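Local atomic coordinates of sugar ABC transporter, periplasmic sugar-binding protein (Caulobacter crescentus, PDB entry 4IRX), a protein that binds myo-inositol in the bacterial periplasm and probably hands it to an ABC transporter for uptake. Residues Q184-P195 against A212-V223; D229-R237 against L287-M296. All blocks are in the same frame, centred on the assembly; numbering follows the deposited sequence. Where two conformers were deposited one is given.

Contact 1 (Q184-P195 against A212-V223); sequences QNILTSMRDTPP and AVRAAGLDSAKV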
loop_
_atom_site.group_PDB
_atom_site.type_symbol
_atom_site.label_atom_id
_atom_site.label_comp_id
_atom_site.label_asym_id
_atom_site.label_seq_id
_atom_site.Cartn_x
_atom_site.Cartn_y
_atom_site.Cartn_z
ATOM N N GLN A 184 -10.911 -12.946 13.735
ATOM C CA GLN A 184 -11.773 -13.801 14.547
ATOM C C GLN A 184 -11.055 -14.351 15.762
ATOM O O GLN A 184 -11.581 -14.309 16.880
ATOM C CB GLN A 184 -12.331 -14.959 13.721
ATOM C CG GLN A 184 -13.436 -14.513 12.765
ATOM C CD GLN A 184 -14.060 -15.671 12.030
ATOM O OE1 GLN A 184 -13.351 -16.449 11.369
ATOM N NE2 GLN A 184 -15.382 -15.810 12.147
ATOM N N ASN A 185 -9.833 -14.839 15.559
ATOM C CA ASN A 185 -9.091 -15.446 16.640
ATOM C C ASN A 185 -8.706 -14.397 17.695
ATOM O O ASN A 185 -8.739 -14.678 18.902
ATOM C CB ASN A 185 -7.880 -16.171 16.080
ATOM C CG ASN A 185 -8.240 -17.500 15.471
ATOM O OD1 ASN A 185 -9.325 -18.032 15.722
ATOM N ND2 ASN A 185 -7.346 -18.042 14.647
ATOM N N ILE A 186 -8.373 -13.185 17.242
ATOM C CA ILE A 186 -8.075 -12.100 18.163
ATOM C C ILE A 186 -9.314 -11.760 18.976
ATOM O O ILE A 186 -9.239 -11.614 20.211
ATOM C CB ILE A 186 -7.565 -10.870 17.413
ATOM C CG1 ILE A 186 -6.184 -11.169 16.820
ATOM C CG2 ILE A 186 -7.533 -9.670 18.360
ATOM C CD1 ILE A 186 -5.682 -10.060 15.889
ATOM N N LEU A 187 -10.461 -11.674 18.306
ATOM C CA LEU A 187 -11.712 -11.375 19.031
ATOM C C LEU A 187 -12.029 -12.447 20.059
ATOM O O LEU A 187 -12.431 -12.135 21.170
ATOM C CB LEU A 187 -12.878 -11.151 18.060
ATOM C CG LEU A 187 -12.725 -9.931 17.151
ATOM C CD1 LEU A 187 -13.852 -9.958 16.128
ATOM C CD2 LEU A 187 -12.798 -8.635 17.986
ATOM N N THR A 188 -11.827 -13.710 19.694
ATOM C CA THR A 188 -12.075 -14.805 20.617
ATOM C C THR A 188 -11.166 -14.710 21.835
ATOM O O THR A 188 -11.601 -14.940 22.968
ATOM C CB THR A 188 -11.864 -16.133 19.885
ATOM O OG1 THR A 188 -12.879 -16.250 18.901
ATOM C CG2 THR A 188 -11.928 -17.334 20.870
ATOM N N SER A 189 -9.906 -14.347 21.616
ATOM C CA SER A 189 -8.938 -14.212 22.718
ATOM C C SER A 189 -9.280 -13.097 23.691
ATOM O O SER A 189 -8.803 -13.110 24.822
ATOM C CB SER A 189 -7.526 -14.037 22.166
ATOM O OG SER A 189 -7.262 -12.695 21.753
HETATM N N MSE A 190 -10.092 -12.137 23.272
HETATM C CA MSE A 190 -10.499 -11.083 24.226
HETATM C C MSE A 190 -12.003 -10.869 24.214
HETATM O O MSE A 190 -12.510 -9.749 24.314
HETATM C CB MSE A 190 -9.787 -9.773 23.942
HETATM C CG MSE A 190 -10.103 -9.282 22.589
HETATM SE SE MSE A 190 -8.993 -7.786 22.097
HETATM C CE MSE A 190 -7.214 -8.654 22.093
ATOM N N ARG A 191 -12.736 -11.974 24.157
ATOM C CA ARG A 191 -14.180 -11.863 24.045
ATOM C C ARG A 191 -14.849 -11.237 25.258
ATOM O O ARG A 191 -15.944 -10.695 25.156
ATOM C CB ARG A 191 -14.797 -13.210 23.664
ATOM C CG ARG A 191 -14.560 -14.300 24.667
ATOM C CD ARG A 191 -14.976 -15.639 24.082
ATOM N NE ARG A 191 -16.381 -15.625 23.684
ATOM C CZ ARG A 191 -17.355 -16.215 24.368
ATOM N NH1 ARG A 191 -17.077 -16.871 25.489
ATOM N NH2 ARG A 191 -18.605 -16.158 23.926
ATOM N N ASP A 192 -14.175 -11.274 26.397
ATOM C CA ASP A 192 -14.730 -10.669 27.597
ATOM C C ASP A 192 -14.445 -9.164 27.629
ATOM O O ASP A 192 -15.082 -8.419 28.360
ATOM C CB ASP A 192 -14.217 -11.394 28.843
ATOM C CG ASP A 192 -14.525 -12.892 28.811
ATOM O OD1 ASP A 192 -15.723 -13.253 28.815
ATOM O OD2 ASP A 192 -13.572 -13.705 28.772
ATOM N N THR A 193 -13.471 -8.722 26.837
ATOM C CA THR A 193 -13.146 -7.298 26.744
ATOM C C THR A 193 -12.784 -6.943 25.301
ATOM O O THR A 193 -11.606 -6.762 24.994
ATOM C CB THR A 193 -11.964 -6.891 27.670
ATOM O OG1 THR A 193 -10.779 -7.615 27.317
ATOM C CG2 THR A 193 -12.283 -7.150 29.134
ATOM N N PRO A 194 -13.796 -6.850 24.416
ATOM C CA PRO A 194 -13.525 -6.599 23.000
ATOM C C PRO A 194 -12.816 -5.277 22.754
ATOM O O PRO A 194 -12.905 -4.349 23.575
ATOM C CB PRO A 194 -14.916 -6.600 22.346
ATOM C CG PRO A 194 -15.882 -6.486 23.445
ATOM C CD PRO A 194 -15.233 -7.040 24.671
ATOM N N PRO A 195 -12.062 -5.197 21.655
ATOM C CA PRO A 195 -11.339 -3.961 21.372
ATOM C C PRO A 195 -12.299 -2.852 20.993
ATOM O O PRO A 195 -13.424 -3.073 20.504
ATOM C CB PRO A 195 -10.472 -4.330 20.160
ATOM C CG PRO A 195 -11.291 -5.408 19.456
ATOM C CD PRO A 195 -11.934 -6.193 20.568
ATOM N N ALA A 212 -15.426 -10.309 10.446
ATOM C CA ALA A 212 -15.166 -10.980 11.723
ATOM C C ALA A 212 -15.967 -10.354 12.871
ATOM O O ALA A 212 -16.511 -11.071 13.730
ATOM C CB ALA A 212 -13.668 -10.964 12.026
ATOM N N VAL A 213 -16.058 -9.030 12.883
ATOM C CA VAL A 213 -16.848 -8.334 13.884
ATOM C C VAL A 213 -18.320 -8.735 13.810
ATOM O O VAL A 213 -18.920 -9.044 14.845
ATOM C CB VAL A 213 -16.652 -6.828 13.763
ATOM C CG1 VAL A 213 -17.713 -6.084 14.581
ATOM C CG2 VAL A 213 -15.234 -6.486 14.187
ATOM N N ARG A 214 -18.867 -8.814 12.595
ATOM C CA ARG A 214 -20.246 -9.289 12.411
ATOM C C ARG A 214 -20.405 -10.755 12.775
ATOM O O ARG A 214 -21.377 -11.119 13.451
ATOM C CB ARG A 214 -20.703 -9.081 10.977
ATOM C CG ARG A 214 -20.789 -7.634 10.576
ATOM C CD ARG A 214 -21.808 -7.478 9.459
ATOM N NE ARG A 214 -21.429 -8.287 8.304
ATOM C CZ ARG A 214 -20.639 -7.854 7.331
ATOM N NH1 ARG A 214 -20.157 -6.622 7.385
ATOM N NH2 ARG A 214 -20.332 -8.644 6.309
ATOM N N ALA A 215 -19.458 -11.592 12.339
ATOM C CA ALA A 215 -19.529 -13.021 12.649
ATOM C C ALA A 215 -19.503 -13.269 14.153
ATOM O O ALA A 215 -20.027 -14.282 14.629
ATOM C CB ALA A 215 -18.386 -13.775 11.983
ATOM N N ALA A 216 -18.895 -12.356 14.902
ATOM C CA ALA A 216 -18.785 -12.506 16.357
ATOM C C ALA A 216 -19.990 -11.958 17.097
ATOM O O ALA A 216 -20.042 -12.009 18.332
ATOM C CB ALA A 216 -17.489 -11.855 16.876
ATOM N N GLY A 217 -20.965 -11.448 16.361
ATOM C CA GLY A 217 -22.152 -10.902 16.985
ATOM C C GLY A 217 -21.869 -9.564 17.628
ATOM O O GLY A 217 -22.630 -9.116 18.491
ATOM N N LEU A 218 -20.803 -8.898 17.189
ATOM C CA LEU A 218 -20.450 -7.608 17.780
ATOM C C LEU A 218 -21.002 -6.462 16.964
ATOM O O LEU A 218 -21.364 -6.615 15.791
ATOM C CB LEU A 218 -18.926 -7.453 17.954
ATOM C CG LEU A 218 -18.251 -8.449 18.895
ATOM C CD1 LEU A 218 -16.733 -8.461 18.710
ATOM C CD2 LEU A 218 -18.597 -8.127 20.350
ATOM N N ASP A 219 -21.017 -5.294 17.590
ATOM C CA ASP A 219 -21.593 -4.105 16.995
ATOM C C ASP A 219 -20.542 -3.178 16.392
ATOM O O ASP A 219 -19.644 -2.709 17.083
ATOM C CB ASP A 219 -22.460 -3.401 18.040
ATOM C CG ASP A 219 -23.198 -2.215 17.488
ATOM O OD1 ASP A 219 -23.230 -2.045 16.249
ATOM O OD2 ASP A 219 -23.763 -1.462 18.307
ATOM N N SER A 220 -20.668 -2.901 15.101
ATOM C CA SER A 220 -19.646 -2.125 14.405
ATOM C C SER A 220 -19.536 -0.689 14.922
ATOM O O SER A 220 -18.548 0.004 14.649
ATOM C CB SER A 220 -19.874 -2.148 12.888
ATOM O OG SER A 220 -21.050 -1.438 12.544
ATOM N N ALA A 221 -20.529 -0.255 15.686
ATOM C CA ALA A 221 -20.473 1.032 16.366
ATOM C C ALA A 221 -19.562 1.008 17.612
ATOM O O ALA A 221 -18.971 2.026 17.975
ATOM C CB ALA A 221 -21.879 1.470 16.750
ATOM N N LYS A 222 -19.449 -0.154 18.256
ATOM C CA LYS A 222 -18.647 -0.314 19.474
ATOM C C LYS A 222 -17.248 -0.869 19.192
ATOM O O LYS A 222 -16.295 -0.614 19.936
ATOM C CB LYS A 222 -19.380 -1.200 20.478
ATOM C CG LYS A 222 -20.564 -0.489 21.138
ATOM C CD LYS A 222 -21.176 -1.334 22.254
ATOM C CE LYS A 222 -20.321 -1.290 23.517
ATOM N NZ LYS A 222 -20.457 0.026 24.213
ATOM N N VAL A 223 -17.148 -1.670 18.142
ATOM C CA VAL A 223 -15.856 -2.187 17.687
ATOM C C VAL A 223 -15.666 -1.550 16.323
ATOM O O VAL A 223 -16.222 -2.006 15.330
ATOM C CB VAL A 223 -15.857 -3.721 17.586
ATOM C CG1 VAL A 223 -14.477 -4.248 17.144
ATOM C CG2 VAL A 223 -16.286 -4.322 18.916
HETATM O O HOH W 1 -16.041 -13.890 14.425
HETATM O O HOH W 2 -15.824 -2.746 22.194
#

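Contact 2 (D229-R237 against L287-M296); sequences DAIPEALAR and LTEASRIGEM. With INS (1,2,3,4,5,6-hexahydroxy-cyclohexane), chain C.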
loop_
_atom_site.group_PDB
_atom_site.type_symbol
_atom_site.label_atom_id
_atom_site.label_comp_id
_atom_site.label_asym_id
_atom_site.label_seq_id
_atom_site.Cartn_x
_atom_site.Cartn_y
_atom_site.Cartn_z
ATOM N N ASP A 229 -6.514 2.904 2.064
ATOM C CA ASP A 229 -6.507 2.788 0.566
ATOM C C ASP A 229 -7.661 3.540 -0.083
ATOM O O ASP A 229 -7.567 3.918 -1.239
ATOM C CB ASP A 229 -6.528 1.356 -0.036
ATOM C CG ASP A 229 -5.243 0.598 0.191
ATOM O OD1 ASP A 229 -4.229 1.233 0.538
ATOM O OD2 ASP A 229 -5.256 -0.643 0.047
ATOM N N ALA A 230 -8.755 3.722 0.647
ATOM C CA ALA A 230 -9.966 4.344 0.092
ATOM C C ALA A 230 -10.471 3.642 -1.172
ATOM O O ALA A 230 -10.835 4.288 -2.158
ATOM C CB ALA A 230 -9.753 5.854 -0.153
ATOM N N ILE A 231 -10.495 2.317 -1.149
ATOM C CA ILE A 231 -11.072 1.604 -2.282
ATOM C C ILE A 231 -12.594 1.778 -2.225
ATOM O O ILE A 231 -13.147 2.021 -1.156
ATOM C CB ILE A 231 -10.677 0.097 -2.328
ATOM C CG1 ILE A 231 -11.345 -0.685 -1.206
ATOM C CG2 ILE A 231 -9.141 -0.062 -2.280
ATOM C CD1 ILE A 231 -10.976 -2.205 -1.203
ATOM N N PRO A 232 -13.265 1.708 -3.384
ATOM C CA PRO A 232 -14.710 1.998 -3.398
ATOM C C PRO A 232 -15.546 1.147 -2.451
ATOM O O PRO A 232 -16.521 1.650 -1.899
ATOM C CB PRO A 232 -15.100 1.731 -4.854
ATOM C CG PRO A 232 -13.819 1.957 -5.619
ATOM C CD PRO A 232 -12.713 1.518 -4.736
ATOM N N GLU A 233 -15.173 -0.109 -2.257
ATOM C CA GLU A 233 -15.900 -0.994 -1.352
ATOM C C GLU A 233 -15.861 -0.452 0.070
ATOM O O GLU A 233 -16.861 -0.488 0.794
ATOM C CB GLU A 233 -15.300 -2.410 -1.426
ATOM C CG GLU A 233 -16.118 -3.530 -0.821
ATOM C CD GLU A 233 -15.453 -4.890 -1.049
ATOM O OE1 GLU A 233 -14.342 -4.925 -1.633
ATOM O OE2 GLU A 233 -16.040 -5.906 -0.638
ATOM N N ALA A 234 -14.705 0.070 0.479
ATOM C CA ALA A 234 -14.579 0.659 1.810
ATOM C C ALA A 234 -15.360 1.969 1.907
ATOM O O ALA A 234 -15.976 2.262 2.932
ATOM C CB ALA A 234 -13.105 0.902 2.156
ATOM N N LEU A 235 -15.296 2.770 0.851
ATOM C CA LEU A 235 -16.041 4.027 0.816
ATOM C C LEU A 235 -17.547 3.773 1.043
ATOM O O LEU A 235 -18.202 4.521 1.773
ATOM C CB LEU A 235 -15.773 4.793 -0.503
ATOM C CG LEU A 235 -14.303 5.170 -0.794
ATOM C CD1 LEU A 235 -14.161 5.834 -2.173
ATOM C CD2 LEU A 235 -13.839 6.133 0.270
ATOM N N ALA A 236 -18.060 2.708 0.434
ATOM C CA ALA A 236 -19.462 2.322 0.600
ATOM C C ALA A 236 -19.777 1.929 2.026
ATOM O O ALA A 236 -20.845 2.282 2.538
ATOM C CB ALA A 236 -19.817 1.213 -0.370
ATOM N N ARG A 237 -18.854 1.223 2.687
ATOM C CA ARG A 237 -19.041 0.878 4.084
ATOM C C ARG A 237 -19.028 2.085 5.006
ATOM O O ARG A 237 -19.684 2.091 6.053
ATOM C CB ARG A 237 -17.983 -0.140 4.535
ATOM C CG ARG A 237 -18.044 -1.517 3.858
ATOM C CD ARG A 237 -19.299 -2.275 4.229
ATOM N NE ARG A 237 -20.404 -1.945 3.336
ATOM C CZ ARG A 237 -21.672 -1.774 3.714
ATOM N NH1 ARG A 237 -22.028 -1.928 4.979
ATOM N NH2 ARG A 237 -22.594 -1.472 2.809
ATOM N N LEU A 287 -16.052 12.047 2.132
ATOM C CA LEU A 287 -15.959 10.929 1.195
ATOM C C LEU A 287 -15.566 11.380 -0.206
ATOM O O LEU A 287 -14.855 10.661 -0.913
ATOM C CB LEU A 287 -17.274 10.160 1.150
ATOM C CG LEU A 287 -17.532 9.229 2.334
ATOM C CD1 LEU A 287 -19.016 8.933 2.458
ATOM C CD2 LEU A 287 -16.754 7.923 2.155
ATOM N N THR A 288 -16.003 12.566 -0.611
ATOM C CA THR A 288 -15.701 13.007 -1.973
ATOM C C THR A 288 -14.262 13.467 -2.169
ATOM O O THR A 288 -13.867 13.760 -3.304
ATOM C CB THR A 288 -16.682 14.090 -2.474
ATOM O OG1 THR A 288 -16.610 15.209 -1.583
ATOM C CG2 THR A 288 -18.105 13.547 -2.460
ATOM N N GLU A 289 -13.473 13.492 -1.088
ATOM C CA GLU A 289 -12.034 13.725 -1.196
ATOM C C GLU A 289 -11.283 12.456 -1.593
ATOM O O GLU A 289 -10.073 12.503 -1.887
ATOM C CB GLU A 289 -11.468 14.321 0.108
ATOM C CG GLU A 289 -11.973 15.752 0.328
ATOM C CD GLU A 289 -11.420 16.462 1.544
ATOM O OE1 GLU A 289 -10.654 15.859 2.324
ATOM O OE2 GLU A 289 -11.778 17.652 1.713
ATOM N N ALA A 290 -11.982 11.329 -1.635
ATOM C CA ALA A 290 -11.349 10.098 -2.092
ATOM C C ALA A 290 -11.260 10.131 -3.599
ATOM O O ALA A 290 -12.223 10.487 -4.260
ATOM C CB ALA A 290 -12.131 8.873 -1.622
ATOM N N SER A 291 -10.100 9.767 -4.130
ATOM C CA SER A 291 -9.861 9.835 -5.570
ATOM C C SER A 291 -10.778 8.917 -6.362
ATOM O O SER A 291 -11.086 9.203 -7.519
ATOM C CB SER A 291 -8.386 9.562 -5.905
ATOM O OG SER A 291 -7.980 8.265 -5.502
ATOM N N ARG A 292 -11.210 7.820 -5.755
ATOM C CA ARG A 292 -12.036 6.819 -6.442
ATOM C C ARG A 292 -13.521 6.896 -6.060
ATOM O O ARG A 292 -14.270 5.933 -6.265
ATOM C CB ARG A 292 -11.483 5.403 -6.232
ATOM C CG ARG A 292 -10.058 5.205 -6.771
ATOM C CD ARG A 292 -9.501 3.831 -6.486
ATOM N NE ARG A 292 -10.253 2.762 -7.143
ATOM C CZ ARG A 292 -10.163 1.471 -6.810
ATOM N NH1 ARG A 292 -9.362 1.079 -5.815
ATOM N NH2 ARG A 292 -10.905 0.575 -7.438
ATOM N N ILE A 293 -13.951 8.032 -5.519
ATOM C CA ILE A 293 -15.342 8.180 -5.080
ATOM C C ILE A 293 -16.343 7.923 -6.223
ATOM O O ILE A 293 -17.429 7.351 -6.024
ATOM C CB ILE A 293 -15.586 9.556 -4.383
ATOM C CG1 ILE A 293 -16.957 9.572 -3.671
ATOM C CG2 ILE A 293 -15.410 10.717 -5.351
ATOM C CD1 ILE A 293 -17.057 8.561 -2.543
ATOM N N GLY A 294 -15.940 8.270 -7.433
ATOM C CA GLY A 294 -16.817 8.051 -8.570
ATOM C C GLY A 294 -17.137 6.603 -8.860
ATOM O O GLY A 294 -18.108 6.331 -9.568
ATOM N N GLU A 295 -16.358 5.673 -8.308
ATOM C CA GLU A 295 -16.601 4.235 -8.456
ATOM C C GLU A 295 -17.532 3.630 -7.398
ATOM O O GLU A 295 -17.897 2.449 -7.486
ATOM C CB GLU A 295 -15.277 3.456 -8.414
ATOM C CG GLU A 295 -14.301 3.789 -9.521
ATOM C CD GLU A 295 -12.973 3.036 -9.380
ATOM O OE1 GLU A 295 -12.985 1.800 -9.211
ATOM O OE2 GLU A 295 -11.921 3.694 -9.439
HETATM N N MSE A 296 -17.887 4.409 -6.383
HETATM C CA MSE A 296 -18.634 3.872 -5.245
HETATM C C MSE A 296 -20.104 3.798 -5.623
HETATM O O MSE A 296 -20.611 4.741 -6.227
HETATM C CB MSE A 296 -18.481 4.775 -4.022
HETATM C CG MSE A 296 -19.138 4.221 -2.752
HETATM SE SE MSE A 296 -19.511 5.579 -1.446
HETATM C CE MSE A 296 -20.697 6.661 -2.547
HETATM C C1 INS C . -0.364 -0.577 -0.556
HETATM C C2 INS C . -1.818 -0.809 -0.309
HETATM C C3 INS C . -2.111 -2.274 -0.503
HETATM C C4 INS C . -1.320 -3.093 0.466
HETATM C C5 INS C . 0.131 -2.919 0.217
HETATM C C6 INS C . 0.518 -1.461 0.303
HETATM O O1 INS C . -0.048 0.777 -0.352
HETATM O O2 INS C . -2.149 -0.387 0.980
HETATM O O3 INS C . -3.488 -2.528 -0.368
HETATM O O4 INS C . -1.679 -4.436 0.389
HETATM O O5 INS C . 0.848 -3.691 1.126
HETATM O O6 INS C . 1.895 -1.278 0.099
HETATM O O HOH W 3 -7.472 2.849 -4.129
HETATM O O HOH W 4 -9.885 6.474 -3.503
#

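Contact 1 (Q184-P195 against A212-V223)
Leu187 and Ala212 meet in the tight part of this contact. Leu187 sends CD1 onto the last turn of helix 203-215, where it lies 3.7 Å from Ala212 O. The same methyl also touches Ala212 CB, Val213 CG2 and Ala216 CB. Its other branch, CD2, passes alongside Leu218 CD1 at 4.0 Å, the two leucines running in opposite directions. CG of Leu187 lies anti to its own carbonyl carbon (chi1 -64°), which aims both methyls at the second segment. One turn earlier, Gln184 CG rests on Ala212 CB at 3.6 Å.

Helices 176-189 and 203-215 follow each other in the beta-alpha-beta order of the parallel sheet of a periplasmic binding protein lobe. The contact joins their C-terminal ends. Gly217 ends the second helix in a Schellman motif. Beneath, Ile186 and Val223 reach the strands of the sheet.

The outer side is looser and wetter. Gln184 extends beyond CG until NE2 stands 3.6 Å from Ala215 CB. There NE2 gives a hydrogen bond to water 1, which donates to Ala212 O at 2.9 Å. At the other end Pro194 CG only grazes Leu218 CD2 at 4.4 Å. No direct hydrogen bond crosses the contact, but water 2 donates to both Pro195 O and Lys222 O.

Contact 2 (D229-R237 against L287-M296)
Water 4 is gripped from both segments: it donates to Ala230 O at 2.7 Å and accepts from Arg292 N at 2.9 Å. It ties the loop before helix 232-239 to the C-terminal tail of the chain. This is a periplasmic binding protein fold, and the tail, after strand 275-282, packs here against the lobe that carries helix 232-239, one of the two that enclose the ligand.

Arg292 is folded over the start of the helix. Pro232 CD sits over the centre of one guanidinium face, 3.3 Å from Arg292 CZ. The side chain bends at CG-CD (chi3 63°) to bring the flat group over the proline. Glu295 holds it there side-on in a salt bridge, with Arg292 NE to Glu295 OE2 at 3.0 Å. Arg292 NH2 bonds Glu295 OE1 as well, and both oxygens lie close to the guanidinium plane. At another edge NH1 gives a hydrogen bond to water 3, which donates to Asp229 O. With an alanine in place of Arg292, Glu295 would probably be left without its charged mate and the Pro232 ring without its flat cover.

Asp229 takes two hydrogen bonds from myo-inositol: O3 to OD2 at 2.6 Å and O2 to OD1. Gln249 NE2 also bonds OD1. The tail thus reaches the backbone of a ligand-binding residue through one water.

Farther along, Leu235 fills the apolar part. Its two methyls straddle Ala290 CB, with CD1 at 3.7 Å. CD1 also meets Ile293 CD1, and CD2 slides past Leu287 CD2. In the last residue, the selenomethionine Met296, CG stands anti to the backbone N (chi1 -175°) and the chain runs extended to SE, 3.9 Å from Leu235 CB.

Contacts 1 and 2 lie in the same lobe, with centres 25 Å apart and nearest atoms about 5 Å apart, and they do not touch. They are in series along the chain. Helix 203-215 runs between them. Its C-terminal end belongs to contact 1, while Asp203 at its start accepts a hydrogen bond from Ile231 N of contact 2. Glu242 is a second link: it forms salt bridges with Arg214 of 212-223 and Arg237 of 229-237. Only contact 2 reaches the myo-inositol, through Asp229. Contact 1 holds no pocket residue and lies about 26 Å from the chain centre, against about 16 Å for contact 2, both measured between centres.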